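Long-range contacts in uncharacterized protein (Bacteroides caccae, PDB 4L7A), which is of unknown function but probably acts as a zinc-dependent peptidase of the MA clan, cleaving peptide bonds: residues Lys18-Phe23 against Phe39-Glu44; Asn33-Asp38 against Cys72-Tyr77; Phe59-Lys64 against Asn124-Thr129; Pro91-Leu96 against Gly110-Gly115. All blocks are in the same frame, centred on the assembly; numbering follows the deposited sequence.

Overall arrangement
Contacts 1 to 3 tie helices 17-35 and 59-81 to each other and to the loops around them; contact 4 joins strand 93-98 to the hairpin of strands 107-112 and 115-122. Contacts 1 and 3, centres about 15 Å apart, share a layer in which F23 packs on V63 and Y41 on F59. Contact 4 is joined to contact 1 by backbone pairing of K40 with I94 and L96, and to contact 2 by pairing of D38 with K92 and I94; its centre is about 14 Å from that of contact 2. Helix 131-153 has an HEFAH sequence that fits the HExxH zinc-binding motif; contact 2 touches it through W73 on F146 and Y77 on H143, probably beside the active site.

Contact 1 (Lys18-Phe23 against Phe39-Glu44); sequences KEKSEF and FKYRME
Aromatic packing joins the first turns of helix 17-35 to the loop that leaves edge strand 38-40. F23 and Y41 meet tip to tip, ring centroids 4.7 Å apart and planes at 44°, an oblique pairing in which F23 CD2 comes 3.4 Å from Y41 CE1 over one face of the tyrosine. On the opposite face lies R42 CG, 3.7 Å above the ring plane and toward its rim, so the phenol is held between a phenyl ring and an aliphatic chain. Aliphatic packing on the guanidinium adds K20: its CB is 3.4 Å from R42 NH2, and its CG rides over one face of the group. The polar groups work mostly through D24, one residue past the helical segment, whose carboxylate forms a salt bridge with R42 NH2 and a hydrogen bond with Y41 OH. The hydroxyl oxygen also lies 3.0 Å from K20 O, near the ring plane. At the guanidinium edge R42 NH1 gives E44 OE2 a weak, fairly straight hydrogen bond (3.3 Å, 161°), part of a salt bridge. A leucine at Y41 would probably lose the link to D24 and much of the packing on F23. K20 NZ stands 4.8 Å from R42 NH1, and the carboxylates of D24 and E44 are likely to ease the repulsion between these like charges, while the lysine lends its methylenes.

Contact 2 (Asn33-Asp38 against Cys72-Tyr77); sequences NPYNID and CWLEAY
L74, on helix 59-81, projects at the last turn of helix 17-35 and the residues that follow it. Its CB lies 3.9 Å from Y35 OH, near the phenol tip. Next along the chain, CG sits anti to the carbonyl carbon (chi1 -74°) and rests over one face of the neighbouring W73 indole. From there the two methyls diverge. CD1 touches the tyrosine at CE2, 3.8 Å away, whereas CD2 stands 3.9 Å from the Y35 ring centroid and only 5° off its normal, a CH-pi contact over the middle of the ring. P34 CB occupies the other face, 3.7 Å above the ring plane, so the phenol is clamped between proline and leucine. Helix 59-81 widens into a pi-helical turn at C72-L74, and on it W73 stacks on F146 while Y77 is hydrogen-bonded to H143; both partners belong to the helix bearing the HExxH-type sequence, consistent with a place beside the active-site helix of an MA-clan peptidase. At the phenol tip, Y35 OH is hydrogen-bonded to D78, one turn beyond L74. An alanine at Y35 would probably forfeit both this bond and the flat surface on which L74 CD2 sits. After Y35, N36 takes positive phi (56°) and ends the helix, and I37 then drops its CD1 to 3.8 Å from L74 CD2 and 4.0 Å from W73 CH2.

Contact 3 (Phe59-Lys64 against Asn124-Thr129); sequences FWLSVK and NWLDLT
F59 and W60 pack on each other and on K20 and E19 of helix 17-35, while W125 turns to helix 131-153. F59 CD2 lies over the middle of the W60 indole, 3.6 Å above it; the F59 ring carries V63 CG2 over one face and W60 CD1 at its edge. W125 has L126 CG over one face and meets Y137 of helix 131-153 edge to face, and its NE1 bonds to S99 O just after strand 93-98. The contact itself is carried by aliphatic side chains. L61 extends from the first turn of helix 59-81 with CG anti to the backbone N (chi1 -178°) and divides its methyls between two parts of the loop. L61 CD1 meets L128 CD1 at 3.8 Å. L61 CD2 lies 3.8 Å from N124 N. More loosely, L61 CD2 is 4.4 Å from L126 CD1. One turn on, the extended K64 chain crosses L128 at about a right angle, its CD 3.7 Å from L128 CD1. L128 also packs on L65 and I68, and L126 on L65, which fastens this loop along helix 59-81. Within the loop, T129 OG1 donates to the syn lone pair of D127 OD1 (3.2 Å). Since the side chains that meet are aliphatic, apart from L61 CD2 against the N124 backbone, the attachment is probably weakly directional and rests on shape and burial.

Contact 4 (Pro91-Leu96 against Gly110-Gly115); sequences PKVIHL and GTAEGG
The close part of this contact is the start of the K92 side chain against the turn A112-G115. K92 CG, anti to its carbonyl carbon (chi1 -54°), comes within 3.3 Å of A112 O and 3.7 Å of G115 N, against the backbone where the turn closes. The absence of a side chain at G115 allows this approach: a CB there would fall about 3.0 Å from K92 CG and clash. Beside it, V93 CG2 meets A112 CB at 3.9 Å, a small apolar contact between strand 93-98 and the end of strand 107-112. The turn is of type I', with A112 N bonded to G115 O and G115 N to A112 O, and it closes a tight beta hairpin joining strands 107-112 and 115-122. Strand 115-122 lies between the other two in the mixed sheet and pairs through L116 with K92 and V93, so K92 lies beside the start of that strand and the turn leading into it, and V93 reaches across to A112. Strand 107-112 is the sheet's antiparallel edge, an arrangement consistent with the edge strand that borders the substrate cleft in related MA-clan peptidases. Toward the outside the fit loosens. Beyond CG the lysine bends at each further torsion and heads away from the hairpin. NZ stays 6.6 Å from E113 OE1, too far for a salt bridge, and of the exposed E113 side chain CB comes nearest, loosely.

Contact 1 (Lys18-Phe23 against Phe39-Glu44)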
# COMPACT_ATOMS: atom_id res chain seq x y z
N LYS A 18 -29.00 -5.49 -10.55
CA LYS A 18 -29.41 -4.88 -9.28
C LYS A 18 -28.27 -4.88 -8.25
O LYS A 18 -28.04 -3.87 -7.58
CB LYS A 18 -30.61 -5.63 -8.72
CG LYS A 18 -31.38 -4.90 -7.60
CD LYS A 18 -32.83 -5.36 -7.55
CE LYS A 18 -33.61 -5.03 -8.86
NZ LYS A 18 -35.10 -5.10 -8.71
N GLU A 19 -27.57 -6.00 -8.15
CA GLU A 19 -26.40 -6.16 -7.26
C GLU A 19 -25.28 -5.19 -7.67
O GLU A 19 -24.73 -4.50 -6.82
CB GLU A 19 -25.94 -7.63 -7.26
CG GLU A 19 -26.92 -8.57 -6.49
CD GLU A 19 -26.67 -10.07 -6.69
OE1 GLU A 19 -26.05 -10.48 -7.68
OE2 GLU A 19 -27.19 -10.88 -5.88
N LYS A 20 -25.00 -5.09 -8.97
CA LYS A 20 -23.99 -4.15 -9.45
C LYS A 20 -24.35 -2.71 -9.21
O LYS A 20 -23.46 -1.93 -8.89
CB LYS A 20 -23.73 -4.31 -10.94
CG LYS A 20 -23.16 -5.63 -11.27
CD LYS A 20 -23.03 -5.73 -12.75
CE LYS A 20 -22.70 -7.10 -13.17
NZ LYS A 20 -22.67 -7.11 -14.64
N SER A 21 -25.63 -2.35 -9.37
CA SER A 21 -26.05 -0.98 -9.07
C SER A 21 -25.96 -0.74 -7.57
O SER A 21 -25.66 0.36 -7.15
CB SER A 21 -27.49 -0.68 -9.55
OG SER A 21 -27.54 -0.85 -10.94
N GLU A 22 -26.24 -1.76 -6.75
CA GLU A 22 -26.11 -1.61 -5.27
C GLU A 22 -24.64 -1.37 -4.88
O GLU A 22 -24.36 -0.53 -4.04
CB GLU A 22 -26.70 -2.84 -4.53
CG GLU A 22 -26.78 -2.72 -2.98
CD GLU A 22 -27.15 -4.05 -2.26
OE1 GLU A 22 -27.50 -5.04 -2.95
OE2 GLU A 22 -27.07 -4.11 -1.00
N PHE A 23 -23.73 -2.10 -5.49
CA PHE A 23 -22.30 -1.87 -5.28
C PHE A 23 -21.87 -0.47 -5.78
O PHE A 23 -21.12 0.21 -5.10
CB PHE A 23 -21.47 -3.00 -5.91
CG PHE A 23 -20.02 -3.05 -5.49
CD1 PHE A 23 -19.59 -2.58 -4.25
CD2 PHE A 23 -19.09 -3.60 -6.34
CE1 PHE A 23 -18.23 -2.67 -3.91
CE2 PHE A 23 -17.73 -3.68 -5.99
CZ PHE A 23 -17.32 -3.20 -4.78
N PHE A 39 -13.31 4.05 -7.66
CA PHE A 39 -12.99 2.61 -7.57
C PHE A 39 -13.73 1.81 -8.64
O PHE A 39 -14.93 1.70 -8.60
CB PHE A 39 -13.41 2.14 -6.18
CG PHE A 39 -12.95 0.74 -5.79
CD1 PHE A 39 -13.55 -0.39 -6.31
CD2 PHE A 39 -12.02 0.56 -4.75
CE1 PHE A 39 -13.19 -1.63 -5.88
CE2 PHE A 39 -11.65 -0.71 -4.31
CZ PHE A 39 -12.23 -1.80 -4.91
N LYS A 40 -13.00 1.23 -9.58
CA LYS A 40 -13.64 0.57 -10.73
C LYS A 40 -13.48 -0.95 -10.68
O LYS A 40 -12.37 -1.46 -10.47
CB LYS A 40 -13.06 1.10 -12.03
CG LYS A 40 -13.19 2.60 -12.21
CD LYS A 40 -13.01 2.96 -13.66
CE LYS A 40 -12.95 4.46 -13.87
NZ LYS A 40 -12.63 4.73 -15.29
N TYR A 41 -14.59 -1.66 -10.85
CA TYR A 41 -14.56 -3.10 -10.93
C TYR A 41 -15.14 -3.62 -12.22
O TYR A 41 -14.82 -4.75 -12.61
CB TYR A 41 -15.28 -3.72 -9.77
CG TYR A 41 -16.74 -3.50 -9.79
CD1 TYR A 41 -17.28 -2.30 -9.35
CD2 TYR A 41 -17.60 -4.47 -10.27
CE1 TYR A 41 -18.66 -2.07 -9.40
CE2 TYR A 41 -18.96 -4.25 -10.34
CZ TYR A 41 -19.49 -3.05 -9.87
OH TYR A 41 -20.82 -2.85 -9.96
N ARG A 42 -15.95 -2.82 -12.89
CA ARG A 42 -16.62 -3.26 -14.11
C ARG A 42 -15.57 -3.31 -15.21
O ARG A 42 -14.89 -2.32 -15.48
CB ARG A 42 -17.76 -2.31 -14.49
CG ARG A 42 -19.02 -2.34 -13.57
CD ARG A 42 -19.85 -1.06 -13.84
NE ARG A 42 -21.12 -0.97 -13.12
CZ ARG A 42 -22.22 -1.58 -13.49
NH1 ARG A 42 -22.23 -2.38 -14.54
NH2 ARG A 42 -23.32 -1.43 -12.77
N MSE A 43 -15.48 -4.45 -15.87
CA MSE A 43 -14.50 -4.67 -16.94
C MSE A 43 -14.69 -3.77 -18.17
O MSE A 43 -13.70 -3.33 -18.79
CB MSE A 43 -14.54 -6.12 -17.37
CG MSE A 43 -14.08 -7.07 -16.27
SE MSE A 43 -14.48 -8.93 -16.69
CE MSE A 43 -16.28 -9.10 -15.85
N GLU A 44 -15.94 -3.51 -18.49
CA GLU A 44 -16.31 -2.60 -19.57
C GLU A 44 -15.78 -1.18 -19.37
O GLU A 44 -15.62 -0.48 -20.35
CB GLU A 44 -17.85 -2.56 -19.69
CG GLU A 44 -18.56 -1.93 -18.46
CD GLU A 44 -19.84 -2.64 -18.01
OE1 GLU A 44 -20.77 -2.76 -18.83
OE2 GLU A 44 -19.94 -3.04 -16.83

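Contact 2 (Asn33-Asp38 against Cys72-Tyr77)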
# COMPACT_ATOMS: atom_id res chain seq x y z
N ASN A 33 -17.55 9.91 -2.36
CA ASN A 33 -17.90 11.05 -1.53
C ASN A 33 -16.90 11.43 -0.46
O ASN A 33 -16.62 12.60 -0.35
CB ASN A 33 -19.31 10.97 -0.98
CG ASN A 33 -20.34 11.09 -2.07
OD1 ASN A 33 -20.05 11.50 -3.19
ND2 ASN A 33 -21.55 10.68 -1.77
N PRO A 34 -16.39 10.48 0.35
CA PRO A 34 -15.45 10.91 1.38
C PRO A 34 -14.04 11.23 0.86
O PRO A 34 -13.36 12.09 1.43
CB PRO A 34 -15.37 9.70 2.33
CG PRO A 34 -16.52 8.88 2.04
CD PRO A 34 -16.85 9.10 0.58
N TYR A 35 -13.59 10.54 -0.20
CA TYR A 35 -12.17 10.60 -0.59
C TYR A 35 -11.88 11.01 -2.03
O TYR A 35 -10.72 11.12 -2.42
CB TYR A 35 -11.56 9.21 -0.39
CG TYR A 35 -11.82 8.60 0.95
CD1 TYR A 35 -11.24 9.15 2.09
CD2 TYR A 35 -12.60 7.49 1.09
CE1 TYR A 35 -11.45 8.62 3.30
CE2 TYR A 35 -12.80 6.92 2.33
CZ TYR A 35 -12.25 7.51 3.42
OH TYR A 35 -12.41 6.97 4.64
N ASN A 36 -12.93 11.19 -2.82
CA ASN A 36 -12.78 11.47 -4.26
C ASN A 36 -11.95 10.40 -4.98
O ASN A 36 -11.11 10.69 -5.80
CB ASN A 36 -12.19 12.88 -4.50
CG ASN A 36 -13.00 13.96 -3.83
OD1 ASN A 36 -12.46 14.91 -3.30
ND2 ASN A 36 -14.30 13.81 -3.83
N ILE A 37 -12.19 9.15 -4.66
CA ILE A 37 -11.52 8.03 -5.31
C ILE A 37 -12.52 7.33 -6.20
O ILE A 37 -13.59 6.96 -5.79
CB ILE A 37 -10.94 7.01 -4.31
CG1 ILE A 37 -9.87 7.65 -3.44
CG2 ILE A 37 -10.38 5.84 -5.05
CD1 ILE A 37 -9.46 6.83 -2.22
N ASP A 38 -12.12 7.09 -7.43
CA ASP A 38 -12.97 6.34 -8.33
C ASP A 38 -12.51 4.91 -8.26
O ASP A 38 -11.44 4.55 -8.77
CB ASP A 38 -12.84 7.00 -9.71
CG ASP A 38 -13.75 6.41 -10.77
OD1 ASP A 38 -14.69 5.63 -10.47
OD2 ASP A 38 -13.48 6.72 -11.95
N CYS A 72 -8.57 -1.20 6.13
CA CYS A 72 -7.15 -1.38 6.50
C CYS A 72 -6.20 -0.25 6.09
O CYS A 72 -5.07 -0.16 6.62
CB CYS A 72 -6.66 -2.68 5.92
SG CYS A 72 -7.53 -4.09 6.60
N TRP A 73 -6.63 0.59 5.18
CA TRP A 73 -5.85 1.76 4.75
C TRP A 73 -6.66 3.04 4.99
O TRP A 73 -6.32 3.84 5.89
CB TRP A 73 -5.28 1.61 3.34
CG TRP A 73 -5.15 2.90 2.62
CD1 TRP A 73 -4.52 4.03 3.05
CD2 TRP A 73 -5.73 3.20 1.38
NE1 TRP A 73 -4.74 5.05 2.14
CE2 TRP A 73 -5.46 4.53 1.09
CE3 TRP A 73 -6.44 2.45 0.44
CZ2 TRP A 73 -5.85 5.13 -0.12
CZ3 TRP A 73 -6.89 3.08 -0.74
CH2 TRP A 73 -6.59 4.40 -0.98
N LEU A 74 -7.78 3.22 4.27
CA LEU A 74 -8.47 4.50 4.28
C LEU A 74 -8.96 4.88 5.67
O LEU A 74 -8.66 5.94 6.13
CB LEU A 74 -9.63 4.50 3.32
CG LEU A 74 -9.29 4.58 1.84
CD1 LEU A 74 -10.51 4.21 1.02
CD2 LEU A 74 -8.83 5.95 1.45
N GLU A 75 -9.58 3.94 6.37
CA GLU A 75 -10.01 4.18 7.73
C GLU A 75 -8.89 4.28 8.75
O GLU A 75 -9.08 4.91 9.80
CB GLU A 75 -11.05 3.17 8.19
CG GLU A 75 -12.44 3.43 7.58
CD GLU A 75 -13.46 2.41 8.09
OE1 GLU A 75 -13.44 2.02 9.27
OE2 GLU A 75 -14.24 1.94 7.29
N ALA A 76 -7.73 3.70 8.45
CA ALA A 76 -6.60 3.76 9.37
C ALA A 76 -5.98 5.14 9.35
O ALA A 76 -5.67 5.77 10.38
CB ALA A 76 -5.56 2.67 9.01
N TYR A 77 -5.77 5.60 8.15
CA TYR A 77 -5.30 6.95 7.92
C TYR A 77 -6.29 7.96 8.51
O TYR A 77 -5.85 8.91 9.16
CB TYR A 77 -5.10 7.19 6.43
CG TYR A 77 -3.81 6.62 5.82
CD1 TYR A 77 -3.15 5.52 6.35
CD2 TYR A 77 -3.27 7.21 4.65
CE1 TYR A 77 -1.94 5.02 5.75
CE2 TYR A 77 -2.14 6.72 4.04
CZ TYR A 77 -1.46 5.63 4.60
OH TYR A 77 -0.33 5.22 4.00

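Contact 3 (Phe59-Lys64 against Asn124-Thr129)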
# COMPACT_ATOMS: atom_id res chain seq x y z
N PHE A 59 -17.10 -10.68 -9.02
CA PHE A 59 -17.86 -9.62 -8.38
C PHE A 59 -17.84 -9.62 -6.84
O PHE A 59 -17.51 -8.62 -6.24
CB PHE A 59 -19.31 -9.65 -8.82
CG PHE A 59 -20.18 -8.61 -8.11
CD1 PHE A 59 -20.26 -7.30 -8.61
CD2 PHE A 59 -20.91 -8.93 -7.00
CE1 PHE A 59 -21.09 -6.34 -8.01
CE2 PHE A 59 -21.74 -7.98 -6.39
CZ PHE A 59 -21.83 -6.67 -6.91
N TRP A 60 -18.21 -10.72 -6.22
CA TRP A 60 -18.26 -10.76 -4.77
C TRP A 60 -16.85 -10.68 -4.13
O TRP A 60 -16.68 -10.15 -3.04
CB TRP A 60 -19.03 -12.00 -4.29
CG TRP A 60 -20.45 -11.86 -4.62
CD1 TRP A 60 -21.11 -12.54 -5.59
CD2 TRP A 60 -21.41 -11.00 -3.98
NE1 TRP A 60 -22.41 -12.15 -5.62
CE2 TRP A 60 -22.62 -11.17 -4.67
CE3 TRP A 60 -21.35 -10.07 -2.95
CZ2 TRP A 60 -23.78 -10.47 -4.33
CZ3 TRP A 60 -22.49 -9.36 -2.62
CH2 TRP A 60 -23.71 -9.58 -3.29
N LEU A 61 -15.85 -11.11 -4.85
CA LEU A 61 -14.51 -10.83 -4.39
C LEU A 61 -14.13 -9.30 -4.50
O LEU A 61 -13.39 -8.79 -3.65
CB LEU A 61 -13.50 -11.69 -5.14
CG LEU A 61 -12.02 -11.54 -4.72
CD1 LEU A 61 -11.85 -11.84 -3.23
CD2 LEU A 61 -11.20 -12.51 -5.57
N SER A 62 -14.65 -8.61 -5.52
CA SER A 62 -14.43 -7.17 -5.64
C SER A 62 -15.05 -6.43 -4.46
O SER A 62 -14.48 -5.49 -3.97
CB SER A 62 -15.02 -6.61 -6.92
OG SER A 62 -14.34 -7.19 -8.03
N VAL A 63 -16.21 -6.87 -4.02
CA VAL A 63 -16.88 -6.29 -2.88
C VAL A 63 -16.05 -6.49 -1.61
O VAL A 63 -15.90 -5.55 -0.79
CB VAL A 63 -18.27 -6.93 -2.68
CG1 VAL A 63 -18.94 -6.40 -1.43
CG2 VAL A 63 -19.16 -6.65 -3.88
N LYS A 64 -15.51 -7.69 -1.43
CA LYS A 64 -14.71 -7.98 -0.24
C LYS A 64 -13.50 -7.10 -0.22
O LYS A 64 -13.23 -6.47 0.79
CB LYS A 64 -14.27 -9.43 -0.22
CG LYS A 64 -15.46 -10.35 -0.04
CD LYS A 64 -15.07 -11.77 0.26
CE LYS A 64 -16.26 -12.65 0.11
NZ LYS A 64 -15.83 -14.00 0.43
N ASN A 124 -9.67 -15.74 -6.71
CA ASN A 124 -9.93 -16.41 -5.43
C ASN A 124 -8.75 -17.32 -5.01
O ASN A 124 -8.88 -18.06 -4.05
CB ASN A 124 -11.31 -17.11 -5.42
CG ASN A 124 -11.39 -18.20 -6.42
OD1 ASN A 124 -10.41 -18.52 -7.10
ND2 ASN A 124 -12.57 -18.82 -6.52
N TRP A 125 -7.60 -17.24 -5.71
CA TRP A 125 -6.32 -17.69 -5.16
C TRP A 125 -5.92 -16.87 -3.90
O TRP A 125 -4.98 -17.23 -3.20
CB TRP A 125 -5.17 -17.60 -6.17
CG TRP A 125 -5.14 -16.32 -6.94
CD1 TRP A 125 -5.73 -16.08 -8.18
CD2 TRP A 125 -4.53 -15.07 -6.56
NE1 TRP A 125 -5.51 -14.79 -8.56
CE2 TRP A 125 -4.76 -14.15 -7.62
CE3 TRP A 125 -3.82 -14.63 -5.44
CZ2 TRP A 125 -4.34 -12.83 -7.57
CZ3 TRP A 125 -3.38 -13.32 -5.41
CH2 TRP A 125 -3.64 -12.43 -6.47
N LEU A 126 -6.58 -15.73 -3.67
CA LEU A 126 -6.30 -14.88 -2.52
C LEU A 126 -6.78 -15.49 -1.20
O LEU A 126 -7.89 -15.95 -1.13
CB LEU A 126 -7.05 -13.54 -2.66
CG LEU A 126 -6.41 -12.35 -3.34
CD1 LEU A 126 -7.50 -11.24 -3.54
CD2 LEU A 126 -5.26 -11.86 -2.46
N ASP A 127 -5.97 -15.44 -0.15
CA ASP A 127 -6.44 -15.72 1.19
C ASP A 127 -6.58 -14.37 1.93
O ASP A 127 -5.60 -13.81 2.43
CB ASP A 127 -5.46 -16.64 1.92
CG ASP A 127 -5.90 -16.94 3.35
OD1 ASP A 127 -6.95 -16.44 3.81
OD2 ASP A 127 -5.16 -17.67 4.03
N LEU A 128 -7.80 -13.87 2.03
CA LEU A 128 -8.03 -12.47 2.40
C LEU A 128 -7.69 -12.12 3.85
O LEU A 128 -7.40 -10.96 4.16
CB LEU A 128 -9.47 -12.06 2.12
CG LEU A 128 -9.90 -12.10 0.66
CD1 LEU A 128 -11.41 -12.12 0.58
CD2 LEU A 128 -9.35 -10.91 -0.08
N THR A 129 -7.70 -13.14 4.69
CA THR A 129 -7.35 -12.96 6.07
C THR A 129 -5.84 -13.17 6.32
O THR A 129 -5.42 -12.98 7.43
CB THR A 129 -8.16 -13.90 6.99
OG1 THR A 129 -7.88 -15.26 6.62
CG2 THR A 129 -9.65 -13.61 6.88

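Contact 4 (Pro91-Leu96 against Gly110-Gly115)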
# COMPACT_ATOMS: atom_id res chain seq x y z
N PRO A 91 -4.92 7.88 -4.02
CA PRO A 91 -4.85 7.83 -5.46
C PRO A 91 -6.15 8.45 -6.01
O PRO A 91 -7.12 8.56 -5.30
CB PRO A 91 -4.84 6.33 -5.75
CG PRO A 91 -5.66 5.74 -4.68
CD PRO A 91 -5.48 6.64 -3.44
N LYS A 92 -6.18 8.77 -7.29
CA LYS A 92 -7.45 9.17 -7.95
C LYS A 92 -8.32 8.00 -8.39
O LYS A 92 -9.55 8.10 -8.47
CB LYS A 92 -7.19 10.03 -9.20
CG LYS A 92 -6.30 11.28 -8.99
CD LYS A 92 -6.97 12.38 -8.13
CE LYS A 92 -6.00 12.95 -7.04
NZ LYS A 92 -6.78 13.14 -5.77
N VAL A 93 -7.69 6.89 -8.76
CA VAL A 93 -8.41 5.74 -9.32
C VAL A 93 -7.81 4.43 -8.83
O VAL A 93 -6.57 4.31 -8.72
CB VAL A 93 -8.36 5.80 -10.87
CG1 VAL A 93 -8.98 4.53 -11.47
CG2 VAL A 93 -9.12 7.00 -11.40
N ILE A 94 -8.68 3.49 -8.47
CA ILE A 94 -8.32 2.12 -8.13
C ILE A 94 -9.07 1.22 -9.13
O ILE A 94 -10.27 1.46 -9.36
CB ILE A 94 -8.65 1.79 -6.68
CG1 ILE A 94 -7.81 2.63 -5.73
CG2 ILE A 94 -8.32 0.35 -6.38
CD1 ILE A 94 -8.33 2.65 -4.31
N HIS A 95 -8.37 0.32 -9.83
CA HIS A 95 -9.04 -0.62 -10.76
C HIS A 95 -8.82 -1.99 -10.21
O HIS A 95 -7.71 -2.27 -9.80
CB HIS A 95 -8.38 -0.65 -12.13
CG HIS A 95 -8.69 0.52 -12.98
ND1 HIS A 95 -8.23 0.64 -14.28
CD2 HIS A 95 -9.46 1.62 -12.76
CE1 HIS A 95 -8.67 1.76 -14.82
NE2 HIS A 95 -9.43 2.37 -13.91
N LEU A 96 -9.82 -2.83 -10.20
CA LEU A 96 -9.64 -4.24 -9.92
C LEU A 96 -9.74 -4.97 -11.24
O LEU A 96 -10.66 -4.72 -12.03
CB LEU A 96 -10.70 -4.78 -8.98
CG LEU A 96 -10.90 -4.09 -7.67
CD1 LEU A 96 -11.80 -4.94 -6.79
CD2 LEU A 96 -9.56 -3.90 -6.98
N GLY A 110 -0.17 3.64 -12.56
CA GLY A 110 -0.22 4.59 -13.69
C GLY A 110 -0.72 5.94 -13.22
O GLY A 110 -0.66 6.29 -12.03
N THR A 111 -1.24 6.73 -14.15
CA THR A 111 -1.77 8.05 -13.84
C THR A 111 -3.20 8.07 -14.28
O THR A 111 -3.59 7.28 -15.13
CB THR A 111 -1.05 9.12 -14.64
OG1 THR A 111 -1.12 8.76 -16.03
CG2 THR A 111 0.39 9.20 -14.20
N ALA A 112 -3.99 8.93 -13.64
CA ALA A 112 -5.35 9.26 -14.12
C ALA A 112 -5.84 10.55 -13.43
O ALA A 112 -5.60 10.75 -12.21
CB ALA A 112 -6.27 8.15 -13.83
N GLU A 113 -6.50 11.43 -14.20
CA GLU A 113 -7.03 12.69 -13.68
C GLU A 113 -5.99 13.44 -12.84
O GLU A 113 -6.29 13.90 -11.73
CB GLU A 113 -8.30 12.44 -12.83
CG GLU A 113 -9.22 13.67 -12.69
CD GLU A 113 -10.62 13.33 -12.11
OE1 GLU A 113 -10.65 12.70 -11.04
OE2 GLU A 113 -11.66 13.74 -12.71
N GLY A 114 -4.76 13.50 -13.34
CA GLY A 114 -3.66 14.23 -12.73
C GLY A 114 -2.93 13.63 -11.55
O GLY A 114 -1.94 14.21 -11.09
N GLY A 115 -3.40 12.50 -11.00
CA GLY A 115 -2.69 11.86 -9.90
C GLY A 115 -2.51 10.38 -10.18
O GLY A 115 -2.43 9.97 -11.33